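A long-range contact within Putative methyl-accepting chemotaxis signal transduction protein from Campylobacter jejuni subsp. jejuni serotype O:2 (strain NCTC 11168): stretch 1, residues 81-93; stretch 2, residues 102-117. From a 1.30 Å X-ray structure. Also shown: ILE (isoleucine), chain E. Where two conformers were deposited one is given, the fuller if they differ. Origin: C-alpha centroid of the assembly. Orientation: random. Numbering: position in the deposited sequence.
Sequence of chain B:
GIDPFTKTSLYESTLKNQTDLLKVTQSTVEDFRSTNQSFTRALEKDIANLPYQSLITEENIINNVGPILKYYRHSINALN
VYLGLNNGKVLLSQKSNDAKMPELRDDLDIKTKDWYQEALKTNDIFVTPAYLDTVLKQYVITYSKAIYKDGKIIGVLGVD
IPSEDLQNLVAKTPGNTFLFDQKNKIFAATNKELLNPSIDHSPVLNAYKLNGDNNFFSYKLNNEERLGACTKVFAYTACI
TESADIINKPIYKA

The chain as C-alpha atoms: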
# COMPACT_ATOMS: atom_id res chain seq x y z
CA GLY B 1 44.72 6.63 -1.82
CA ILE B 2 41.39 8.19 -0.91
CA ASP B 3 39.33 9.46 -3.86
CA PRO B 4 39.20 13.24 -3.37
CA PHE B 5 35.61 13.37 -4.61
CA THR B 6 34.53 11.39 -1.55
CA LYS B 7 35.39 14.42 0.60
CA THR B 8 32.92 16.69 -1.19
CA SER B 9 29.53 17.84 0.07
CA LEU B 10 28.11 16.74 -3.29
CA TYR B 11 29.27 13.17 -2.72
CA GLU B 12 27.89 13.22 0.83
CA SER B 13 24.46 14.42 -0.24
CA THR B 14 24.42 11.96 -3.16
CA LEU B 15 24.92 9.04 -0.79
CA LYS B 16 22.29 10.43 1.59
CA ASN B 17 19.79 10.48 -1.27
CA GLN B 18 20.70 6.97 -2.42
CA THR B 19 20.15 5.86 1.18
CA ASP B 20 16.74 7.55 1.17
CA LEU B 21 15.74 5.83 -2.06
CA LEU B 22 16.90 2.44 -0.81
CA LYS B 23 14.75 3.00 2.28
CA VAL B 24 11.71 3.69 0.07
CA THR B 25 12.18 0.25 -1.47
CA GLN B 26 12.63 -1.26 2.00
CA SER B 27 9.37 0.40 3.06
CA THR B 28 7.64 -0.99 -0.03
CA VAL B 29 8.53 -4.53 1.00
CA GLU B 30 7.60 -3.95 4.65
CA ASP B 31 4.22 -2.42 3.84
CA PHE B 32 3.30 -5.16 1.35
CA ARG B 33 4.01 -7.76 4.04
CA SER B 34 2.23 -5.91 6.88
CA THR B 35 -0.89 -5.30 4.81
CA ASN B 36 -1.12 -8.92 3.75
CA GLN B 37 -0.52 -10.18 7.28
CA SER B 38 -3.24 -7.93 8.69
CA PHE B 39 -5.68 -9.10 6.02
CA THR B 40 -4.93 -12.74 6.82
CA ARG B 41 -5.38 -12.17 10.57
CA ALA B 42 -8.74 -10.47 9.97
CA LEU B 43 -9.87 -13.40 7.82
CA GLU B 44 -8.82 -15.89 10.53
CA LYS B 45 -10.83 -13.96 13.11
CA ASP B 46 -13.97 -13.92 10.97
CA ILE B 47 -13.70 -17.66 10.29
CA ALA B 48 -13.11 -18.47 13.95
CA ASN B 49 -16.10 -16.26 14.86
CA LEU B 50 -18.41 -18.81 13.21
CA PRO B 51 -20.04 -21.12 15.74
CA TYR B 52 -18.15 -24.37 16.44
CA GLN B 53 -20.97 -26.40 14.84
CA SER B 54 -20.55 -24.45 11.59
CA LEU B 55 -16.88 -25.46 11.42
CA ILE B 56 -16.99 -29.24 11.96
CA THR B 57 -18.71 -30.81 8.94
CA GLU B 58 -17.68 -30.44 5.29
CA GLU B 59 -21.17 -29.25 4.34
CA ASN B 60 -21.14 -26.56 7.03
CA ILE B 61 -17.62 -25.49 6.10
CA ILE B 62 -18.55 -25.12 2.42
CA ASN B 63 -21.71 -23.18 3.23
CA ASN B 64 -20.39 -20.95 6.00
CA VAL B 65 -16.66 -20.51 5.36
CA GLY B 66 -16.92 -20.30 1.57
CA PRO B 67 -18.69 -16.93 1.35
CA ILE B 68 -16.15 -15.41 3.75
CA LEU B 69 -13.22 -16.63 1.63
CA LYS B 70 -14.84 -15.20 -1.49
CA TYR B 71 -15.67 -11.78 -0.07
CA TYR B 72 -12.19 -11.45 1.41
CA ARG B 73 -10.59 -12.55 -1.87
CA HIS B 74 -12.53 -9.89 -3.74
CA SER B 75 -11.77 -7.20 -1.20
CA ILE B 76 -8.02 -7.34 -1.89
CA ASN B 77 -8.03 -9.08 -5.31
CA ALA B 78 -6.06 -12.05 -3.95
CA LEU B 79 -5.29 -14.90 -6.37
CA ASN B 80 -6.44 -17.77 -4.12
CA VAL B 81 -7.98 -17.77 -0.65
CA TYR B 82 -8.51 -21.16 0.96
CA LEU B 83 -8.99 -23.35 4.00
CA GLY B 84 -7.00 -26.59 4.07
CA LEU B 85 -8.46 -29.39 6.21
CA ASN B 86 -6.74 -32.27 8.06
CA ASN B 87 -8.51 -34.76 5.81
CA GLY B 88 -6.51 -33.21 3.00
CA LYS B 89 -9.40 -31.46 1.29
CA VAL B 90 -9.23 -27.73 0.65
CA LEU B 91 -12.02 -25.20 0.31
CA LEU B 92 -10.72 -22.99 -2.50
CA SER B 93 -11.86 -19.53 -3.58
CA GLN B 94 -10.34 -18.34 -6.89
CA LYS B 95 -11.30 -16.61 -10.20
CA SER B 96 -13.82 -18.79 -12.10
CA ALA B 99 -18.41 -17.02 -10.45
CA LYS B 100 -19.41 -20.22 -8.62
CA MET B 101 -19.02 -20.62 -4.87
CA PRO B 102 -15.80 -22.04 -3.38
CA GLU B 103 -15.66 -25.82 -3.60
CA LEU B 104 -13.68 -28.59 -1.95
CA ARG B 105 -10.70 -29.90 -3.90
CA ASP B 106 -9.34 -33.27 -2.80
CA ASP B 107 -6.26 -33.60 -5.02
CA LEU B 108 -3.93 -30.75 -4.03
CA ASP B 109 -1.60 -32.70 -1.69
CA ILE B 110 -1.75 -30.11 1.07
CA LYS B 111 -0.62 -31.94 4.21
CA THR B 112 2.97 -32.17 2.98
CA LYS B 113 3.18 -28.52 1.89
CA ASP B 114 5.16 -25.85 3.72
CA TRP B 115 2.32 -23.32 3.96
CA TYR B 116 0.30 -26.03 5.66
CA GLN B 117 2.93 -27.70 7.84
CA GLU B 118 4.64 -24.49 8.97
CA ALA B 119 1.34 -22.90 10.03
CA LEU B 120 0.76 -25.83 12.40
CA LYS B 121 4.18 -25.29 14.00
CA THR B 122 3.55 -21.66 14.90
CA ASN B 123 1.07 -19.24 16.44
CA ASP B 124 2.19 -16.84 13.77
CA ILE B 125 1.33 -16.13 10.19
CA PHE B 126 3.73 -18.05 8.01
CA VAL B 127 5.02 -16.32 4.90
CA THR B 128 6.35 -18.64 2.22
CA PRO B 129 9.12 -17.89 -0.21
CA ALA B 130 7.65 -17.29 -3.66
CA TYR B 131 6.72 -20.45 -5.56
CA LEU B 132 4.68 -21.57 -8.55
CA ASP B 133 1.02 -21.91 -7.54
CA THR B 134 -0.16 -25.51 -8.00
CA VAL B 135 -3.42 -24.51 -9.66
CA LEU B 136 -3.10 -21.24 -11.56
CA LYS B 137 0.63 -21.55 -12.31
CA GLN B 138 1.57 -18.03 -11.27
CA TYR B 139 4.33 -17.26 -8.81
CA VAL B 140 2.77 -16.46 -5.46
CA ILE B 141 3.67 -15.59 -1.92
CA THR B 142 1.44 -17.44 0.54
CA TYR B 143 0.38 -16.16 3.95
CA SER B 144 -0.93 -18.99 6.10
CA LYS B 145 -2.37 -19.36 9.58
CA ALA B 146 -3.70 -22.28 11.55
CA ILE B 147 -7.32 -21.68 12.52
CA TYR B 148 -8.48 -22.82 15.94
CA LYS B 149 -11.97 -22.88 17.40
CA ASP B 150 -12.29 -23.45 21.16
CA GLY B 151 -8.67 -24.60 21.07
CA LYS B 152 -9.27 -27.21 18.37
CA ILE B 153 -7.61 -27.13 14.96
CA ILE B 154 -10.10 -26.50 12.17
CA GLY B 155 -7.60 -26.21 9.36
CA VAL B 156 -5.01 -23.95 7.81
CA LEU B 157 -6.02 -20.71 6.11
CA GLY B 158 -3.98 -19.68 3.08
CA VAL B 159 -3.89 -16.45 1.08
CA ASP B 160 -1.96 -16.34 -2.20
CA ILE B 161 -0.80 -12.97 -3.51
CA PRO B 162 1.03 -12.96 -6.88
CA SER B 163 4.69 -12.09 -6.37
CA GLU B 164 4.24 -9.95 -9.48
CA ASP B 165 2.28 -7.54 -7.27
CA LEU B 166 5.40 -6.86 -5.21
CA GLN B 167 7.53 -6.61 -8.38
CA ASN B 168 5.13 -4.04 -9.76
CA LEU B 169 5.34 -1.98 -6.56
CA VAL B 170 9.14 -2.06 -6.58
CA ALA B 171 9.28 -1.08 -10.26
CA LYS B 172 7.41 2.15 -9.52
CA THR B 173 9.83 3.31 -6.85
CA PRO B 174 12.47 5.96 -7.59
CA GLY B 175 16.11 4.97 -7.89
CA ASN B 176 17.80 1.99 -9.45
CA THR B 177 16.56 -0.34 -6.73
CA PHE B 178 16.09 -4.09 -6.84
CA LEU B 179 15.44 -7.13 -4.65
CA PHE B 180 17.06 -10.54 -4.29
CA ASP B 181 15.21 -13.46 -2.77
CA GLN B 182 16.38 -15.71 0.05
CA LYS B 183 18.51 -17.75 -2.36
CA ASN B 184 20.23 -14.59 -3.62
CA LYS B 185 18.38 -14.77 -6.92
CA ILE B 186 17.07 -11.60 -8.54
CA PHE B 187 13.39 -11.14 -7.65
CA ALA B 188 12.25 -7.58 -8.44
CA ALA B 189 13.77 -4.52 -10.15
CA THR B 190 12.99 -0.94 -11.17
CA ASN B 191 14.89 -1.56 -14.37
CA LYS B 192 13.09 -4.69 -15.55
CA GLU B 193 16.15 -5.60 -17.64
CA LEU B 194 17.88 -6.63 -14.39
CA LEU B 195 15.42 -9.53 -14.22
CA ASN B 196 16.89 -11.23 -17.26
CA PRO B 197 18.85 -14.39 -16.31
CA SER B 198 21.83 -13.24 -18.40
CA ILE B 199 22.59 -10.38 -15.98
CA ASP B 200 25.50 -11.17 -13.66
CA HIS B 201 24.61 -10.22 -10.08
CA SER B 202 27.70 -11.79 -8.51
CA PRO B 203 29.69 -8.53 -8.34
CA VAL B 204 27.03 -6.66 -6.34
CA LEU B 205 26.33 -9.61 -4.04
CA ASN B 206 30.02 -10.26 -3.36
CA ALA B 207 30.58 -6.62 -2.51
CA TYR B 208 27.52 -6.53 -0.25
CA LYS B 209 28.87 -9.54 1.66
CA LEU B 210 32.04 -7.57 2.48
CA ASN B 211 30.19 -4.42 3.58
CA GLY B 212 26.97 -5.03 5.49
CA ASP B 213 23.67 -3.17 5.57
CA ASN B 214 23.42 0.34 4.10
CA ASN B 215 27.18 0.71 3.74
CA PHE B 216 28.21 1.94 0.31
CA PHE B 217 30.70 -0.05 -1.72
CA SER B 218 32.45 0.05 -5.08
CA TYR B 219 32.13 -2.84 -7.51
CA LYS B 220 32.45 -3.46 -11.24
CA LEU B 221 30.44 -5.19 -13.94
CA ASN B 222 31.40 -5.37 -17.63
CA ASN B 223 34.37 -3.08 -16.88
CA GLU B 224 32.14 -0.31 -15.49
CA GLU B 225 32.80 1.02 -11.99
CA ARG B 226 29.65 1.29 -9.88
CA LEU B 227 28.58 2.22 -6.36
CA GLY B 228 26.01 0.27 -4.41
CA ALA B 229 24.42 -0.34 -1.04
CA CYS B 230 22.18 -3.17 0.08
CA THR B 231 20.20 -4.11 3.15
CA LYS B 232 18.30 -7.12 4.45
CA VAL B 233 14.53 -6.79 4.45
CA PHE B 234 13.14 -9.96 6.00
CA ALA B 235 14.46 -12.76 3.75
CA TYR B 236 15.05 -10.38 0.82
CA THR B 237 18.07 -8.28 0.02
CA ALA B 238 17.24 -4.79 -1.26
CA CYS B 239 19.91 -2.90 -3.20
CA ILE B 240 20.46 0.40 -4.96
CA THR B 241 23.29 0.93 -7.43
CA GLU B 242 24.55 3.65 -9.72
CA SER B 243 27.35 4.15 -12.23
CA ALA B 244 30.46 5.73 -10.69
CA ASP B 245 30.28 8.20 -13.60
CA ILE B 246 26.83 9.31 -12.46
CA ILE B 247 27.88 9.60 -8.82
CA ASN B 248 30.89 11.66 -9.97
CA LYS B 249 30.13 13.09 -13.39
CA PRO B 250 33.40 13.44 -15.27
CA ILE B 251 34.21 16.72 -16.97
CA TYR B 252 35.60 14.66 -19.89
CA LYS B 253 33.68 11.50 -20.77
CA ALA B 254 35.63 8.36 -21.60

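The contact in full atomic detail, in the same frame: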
# COMPACT_ATOMS: atom_id res chain seq x y z
N VAL B 81 -7.75 -17.83 -2.08
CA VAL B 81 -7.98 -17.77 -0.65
C VAL B 81 -8.63 -19.09 -0.27
O VAL B 81 -9.59 -19.49 -0.92
CB VAL B 81 -8.87 -16.57 -0.25
CG1 VAL B 81 -9.15 -16.58 1.24
CG2 VAL B 81 -8.22 -15.26 -0.65
N TYR B 82 -8.11 -19.79 0.74
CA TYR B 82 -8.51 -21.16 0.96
C TYR B 82 -8.37 -21.62 2.39
O TYR B 82 -7.60 -21.05 3.18
CB TYR B 82 -7.74 -22.11 0.03
CG TYR B 82 -6.25 -21.87 -0.03
CD1 TYR B 82 -5.73 -20.95 -0.93
CD2 TYR B 82 -5.37 -22.56 0.79
CE1 TYR B 82 -4.37 -20.71 -1.01
CE2 TYR B 82 -4.00 -22.34 0.72
CZ TYR B 82 -3.51 -21.42 -0.18
OH TYR B 82 -2.15 -21.22 -0.25
N LEU B 83 -9.11 -22.67 2.72
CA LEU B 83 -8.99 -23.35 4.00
C LEU B 83 -8.64 -24.81 3.76
O LEU B 83 -9.43 -25.56 3.18
CB LEU B 83 -10.28 -23.24 4.81
CG LEU B 83 -10.27 -23.86 6.21
CD1 LEU B 83 -9.24 -23.18 7.12
CD2 LEU B 83 -11.67 -23.85 6.84
N GLY B 84 -7.43 -25.20 4.16
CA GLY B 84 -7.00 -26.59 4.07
C GLY B 84 -7.40 -27.38 5.29
O GLY B 84 -7.14 -26.97 6.41
N LEU B 85 -8.00 -28.55 5.09
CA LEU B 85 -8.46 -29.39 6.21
C LEU B 85 -7.51 -30.55 6.50
O LEU B 85 -6.73 -30.95 5.64
CB LEU B 85 -9.87 -29.93 5.90
CG LEU B 85 -10.92 -28.88 5.52
CD1 LEU B 85 -12.25 -29.53 5.15
CD2 LEU B 85 -11.11 -27.85 6.62
N ASN B 86 -7.59 -31.12 7.70
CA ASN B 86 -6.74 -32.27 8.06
C ASN B 86 -7.01 -33.51 7.21
O ASN B 86 -6.12 -34.34 7.02
CB ASN B 86 -6.84 -32.62 9.55
CG ASN B 86 -6.02 -33.86 9.91
OD1 ASN B 86 -4.79 -33.85 9.82
ND2 ASN B 86 -6.70 -34.93 10.32
N ASN B 87 -8.22 -33.63 6.67
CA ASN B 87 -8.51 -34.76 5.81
C ASN B 87 -7.91 -34.58 4.42
O ASN B 87 -8.04 -35.44 3.56
CB ASN B 87 -10.02 -35.09 5.76
CG ASN B 87 -10.83 -34.04 5.01
OD1 ASN B 87 -10.31 -33.04 4.53
ND2 ASN B 87 -12.13 -34.29 4.90
N GLY B 88 -7.24 -33.45 4.22
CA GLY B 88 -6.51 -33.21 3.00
C GLY B 88 -7.28 -32.40 1.98
O GLY B 88 -6.71 -31.94 0.99
N LYS B 89 -8.58 -32.23 2.20
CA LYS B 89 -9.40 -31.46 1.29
C LYS B 89 -9.15 -29.97 1.52
O LYS B 89 -8.73 -29.56 2.61
CB LYS B 89 -10.88 -31.79 1.47
CG LYS B 89 -11.23 -33.24 1.17
CD LYS B 89 -12.73 -33.45 1.16
CE LYS B 89 -13.09 -34.91 0.93
NZ LYS B 89 -14.57 -35.11 0.97
N VAL B 90 -9.42 -29.17 0.51
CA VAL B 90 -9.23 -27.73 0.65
C VAL B 90 -10.42 -26.99 0.05
O VAL B 90 -10.85 -27.30 -1.06
CB VAL B 90 -7.89 -27.27 0.03
CG1 VAL B 90 -7.81 -27.63 -1.43
CG2 VAL B 90 -7.71 -25.78 0.21
N LEU B 91 -10.96 -26.04 0.80
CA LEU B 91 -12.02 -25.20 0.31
C LEU B 91 -11.35 -24.00 -0.36
O LEU B 91 -10.72 -23.18 0.30
CB LEU B 91 -12.91 -24.75 1.46
CG LEU B 91 -14.11 -23.89 1.05
CD1 LEU B 91 -15.08 -24.68 0.16
CD2 LEU B 91 -14.83 -23.36 2.27
N LEU B 92 -11.50 -23.91 -1.68
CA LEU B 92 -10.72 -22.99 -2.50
C LEU B 92 -11.57 -21.93 -3.19
O LEU B 92 -12.47 -22.25 -3.95
CB LEU B 92 -9.93 -23.77 -3.56
CG LEU B 92 -9.14 -22.97 -4.59
CD1 LEU B 92 -8.09 -22.07 -3.93
CD2 LEU B 92 -8.49 -23.91 -5.59
N SER B 93 -11.27 -20.66 -2.88
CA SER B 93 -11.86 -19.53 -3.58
C SER B 93 -10.83 -18.95 -4.56
O SER B 93 -9.73 -18.54 -4.14
CB SER B 93 -12.32 -18.46 -2.59
OG SER B 93 -12.92 -17.37 -3.26
N PRO B 102 -16.96 -21.18 -3.66
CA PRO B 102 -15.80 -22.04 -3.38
C PRO B 102 -16.21 -23.49 -3.18
O PRO B 102 -17.25 -23.78 -2.58
CB PRO B 102 -15.27 -21.45 -2.07
CG PRO B 102 -15.63 -20.01 -2.16
CD PRO B 102 -17.00 -20.00 -2.79
N GLU B 103 -15.40 -24.40 -3.71
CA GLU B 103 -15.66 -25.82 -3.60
C GLU B 103 -14.47 -26.52 -2.97
O GLU B 103 -13.37 -25.96 -2.88
CB GLU B 103 -15.95 -26.42 -4.97
CG GLU B 103 -17.23 -25.92 -5.62
CD GLU B 103 -17.45 -26.50 -7.00
OE1 GLU B 103 -16.49 -27.07 -7.56
OE2 GLU B 103 -18.57 -26.38 -7.53
N LEU B 104 -14.72 -27.75 -2.52
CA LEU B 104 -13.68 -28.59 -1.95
C LEU B 104 -12.90 -29.28 -3.06
O LEU B 104 -13.49 -29.90 -3.95
CB LEU B 104 -14.27 -29.64 -1.00
CG LEU B 104 -14.79 -29.18 0.36
CD1 LEU B 104 -15.33 -30.36 1.14
CD2 LEU B 104 -13.71 -28.48 1.16
N ARG B 105 -11.58 -29.16 -3.00
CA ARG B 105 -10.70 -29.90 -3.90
C ARG B 105 -10.04 -30.98 -3.06
O ARG B 105 -9.62 -30.72 -1.94
CB ARG B 105 -9.62 -28.97 -4.47
CG ARG B 105 -10.12 -27.74 -5.22
CD ARG B 105 -10.45 -28.06 -6.67
NE ARG B 105 -9.50 -29.00 -7.26
CZ ARG B 105 -8.43 -28.65 -7.97
NH1 ARG B 105 -8.16 -27.37 -8.19
NH2 ARG B 105 -7.63 -29.59 -8.46
N ASP B 106 -9.93 -32.20 -3.59
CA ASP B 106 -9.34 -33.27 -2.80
C ASP B 106 -7.99 -33.77 -3.32
O ASP B 106 -7.43 -34.72 -2.78
CB ASP B 106 -10.32 -34.45 -2.63
CG ASP B 106 -10.81 -35.01 -3.95
OD1 ASP B 106 -10.12 -34.84 -4.97
OD2 ASP B 106 -11.90 -35.63 -3.96
N ASP B 107 -7.46 -33.11 -4.35
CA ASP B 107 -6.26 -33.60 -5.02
C ASP B 107 -5.09 -32.62 -5.05
O ASP B 107 -4.28 -32.64 -5.97
CB ASP B 107 -6.61 -34.02 -6.46
CG ASP B 107 -7.16 -32.87 -7.28
OD1 ASP B 107 -7.49 -31.81 -6.70
OD2 ASP B 107 -7.29 -33.03 -8.52
N LEU B 108 -4.97 -31.77 -4.03
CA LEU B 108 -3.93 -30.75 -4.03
C LEU B 108 -2.75 -31.03 -3.09
O LEU B 108 -1.87 -30.18 -2.93
CB LEU B 108 -4.53 -29.37 -3.76
CG LEU B 108 -5.43 -28.87 -4.89
CD1 LEU B 108 -6.05 -27.52 -4.58
CD2 LEU B 108 -4.64 -28.81 -6.19
N ASP B 109 -2.74 -32.22 -2.48
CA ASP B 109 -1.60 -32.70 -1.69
C ASP B 109 -1.15 -31.72 -0.61
O ASP B 109 0.04 -31.42 -0.51
CB ASP B 109 -0.40 -32.99 -2.59
CG ASP B 109 -0.67 -34.08 -3.60
OD1 ASP B 109 -1.38 -35.05 -3.27
OD2 ASP B 109 -0.17 -33.96 -4.74
N ILE B 110 -2.07 -31.24 0.20
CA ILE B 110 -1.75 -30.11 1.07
C ILE B 110 -0.96 -30.44 2.33
O ILE B 110 -0.16 -29.62 2.78
CB ILE B 110 -3.00 -29.32 1.46
CG1 ILE B 110 -3.88 -30.15 2.40
CG2 ILE B 110 -3.74 -28.90 0.21
CD1 ILE B 110 -4.97 -29.37 3.06
N LYS B 111 -1.16 -31.64 2.88
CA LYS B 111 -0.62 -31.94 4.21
C LYS B 111 0.90 -32.04 4.23
O LYS B 111 1.51 -32.05 5.30
CB LYS B 111 -1.25 -33.21 4.79
CG LYS B 111 -2.71 -33.03 5.19
CD LYS B 111 -3.24 -34.25 5.92
CE LYS B 111 -2.57 -34.41 7.28
NZ LYS B 111 -3.14 -35.57 8.03
N THR B 112 1.52 -32.11 3.06
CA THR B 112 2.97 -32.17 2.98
C THR B 112 3.55 -30.85 2.48
O THR B 112 4.74 -30.77 2.19
CB THR B 112 3.45 -33.34 2.08
OG1 THR B 112 2.73 -33.31 0.84
CG2 THR B 112 3.22 -34.70 2.77
N LYS B 113 2.72 -29.82 2.38
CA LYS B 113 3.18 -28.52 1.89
C LYS B 113 3.60 -27.58 3.01
O LYS B 113 3.07 -27.64 4.12
CB LYS B 113 2.12 -27.86 1.01
CG LYS B 113 2.01 -28.55 -0.33
CD LYS B 113 1.05 -27.86 -1.26
CE LYS B 113 1.02 -28.55 -2.62
NZ LYS B 113 0.04 -27.94 -3.57
N ASP B 114 4.58 -26.73 2.71
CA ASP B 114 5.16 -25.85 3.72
C ASP B 114 4.14 -24.88 4.31
O ASP B 114 4.10 -24.69 5.53
CB ASP B 114 6.37 -25.10 3.16
CG ASP B 114 7.68 -25.82 3.43
OD1 ASP B 114 7.66 -27.03 3.74
OD2 ASP B 114 8.75 -25.17 3.34
N TRP B 115 3.31 -24.28 3.46
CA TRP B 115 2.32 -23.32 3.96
C TRP B 115 1.40 -23.99 4.97
O TRP B 115 0.94 -23.36 5.92
CB TRP B 115 1.52 -22.64 2.84
CG TRP B 115 0.64 -23.54 2.00
CD1 TRP B 115 0.91 -24.00 0.74
CD2 TRP B 115 -0.67 -24.04 2.33
NE1 TRP B 115 -0.12 -24.78 0.28
CE2 TRP B 115 -1.10 -24.82 1.24
CE3 TRP B 115 -1.50 -23.92 3.45
CZ2 TRP B 115 -2.34 -25.47 1.23
CZ3 TRP B 115 -2.73 -24.57 3.44
CH2 TRP B 115 -3.13 -25.33 2.34
N TYR B 116 1.17 -25.29 4.77
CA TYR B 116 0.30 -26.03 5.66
C TYR B 116 1.08 -26.45 6.91
O TYR B 116 0.69 -26.13 8.03
CB TYR B 116 -0.30 -27.24 4.93
CG TYR B 116 -1.30 -28.03 5.73
CD1 TYR B 116 -0.90 -29.11 6.50
CD2 TYR B 116 -2.65 -27.71 5.72
CE1 TYR B 116 -1.80 -29.83 7.23
CE2 TYR B 116 -3.57 -28.43 6.45
CZ TYR B 116 -3.14 -29.49 7.21
OH TYR B 116 -4.04 -30.22 7.94
N GLN B 117 2.18 -27.16 6.71
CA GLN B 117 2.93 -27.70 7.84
C GLN B 117 3.52 -26.62 8.75
O GLN B 117 3.50 -26.74 9.97
CB GLN B 117 3.98 -28.70 7.38
CG GLN B 117 3.37 -30.02 6.97
CD GLN B 117 2.69 -30.74 8.13
OE1 GLN B 117 3.21 -30.78 9.24
NE2 GLN B 117 1.53 -31.33 7.86
N ILE E . -0.93 -22.07 -3.73
CA ILE E . -1.30 -23.24 -2.96
C ILE E . -0.40 -24.39 -3.38
O ILE E . -0.19 -25.34 -2.64
CB ILE E . -2.80 -23.59 -3.13
CG1 ILE E . -3.24 -24.60 -2.06
CG2 ILE E . -3.10 -24.10 -4.53
CD1 ILE E . -4.74 -24.80 -1.97
OXT ILE E . 0.16 -24.36 -4.48
O HOH W 1 -3.06 -31.98 9.70
O HOH W 2 -6.76 -31.22 -1.78
O HOH W 3 -4.41 -32.98 0.19
O HOH W 4 -13.49 -23.99 -5.64

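The contact is a short antiparallel strand pairing, extended by a loop and the start of a helix that fold over the neighbouring hairpin, and both stretches contribute residues to an isoleucine site. Strand 90-93 already pairs with 81-84 and offers its other edge to strand 103-105. V90 and R105 bond reciprocally, V90 N to R105 O at 2.9 Å and R105 N to V90 O at 2.8 Å; at the next hydrogen-bonded pair, L92 N donates to E103 O at 3.0 Å. The return bond is replaced by water 4, which donates to L92 O and accepts from E103 N. The strands are antiparallel but strongly crossed, with 125° between their directions.

Side chains alternate between the two faces. L91 and L104 share one, with L91 CB 3.8 Å from L104 CD2, so that L104 gives L91 an apolar cover, while L91 CD1 lies 3.9 Å from P102 CB. On the other, V90 CG1 packs 3.6 Å from L108 CD1, and V90 CG2 reaches ILE CD1 at 3.8 Å. The branched aliphatic side chains of V90, L91 and L108 suit these places because they fill buried space without needing polar partners.

Glycine matters twice in the hairpin. At G84 a CB would clash with I110 CD1, which lies 3.6 Å from G84 CA. G88 ends the type I turn with a positive phi that favours glycine, and its carbonyl accepts from waters 2 and 3, which in turn accept from L108 N and I110 N, tying the loop to the turn.

Farther along stretch 2, K111 NZ donates to N86 OD1 at 3.0 Å, a polar link at the exposed margin, and water 1 joins N86 OD1 to Y116 OH. Deeper in, the edge of Y82 meets the face of W115, with Y82 CE2 3.5 Å from W115 CH2. The indole nitrogen remains free for the ligand: W115 NE1 donates to ILE O at 3.0 Å.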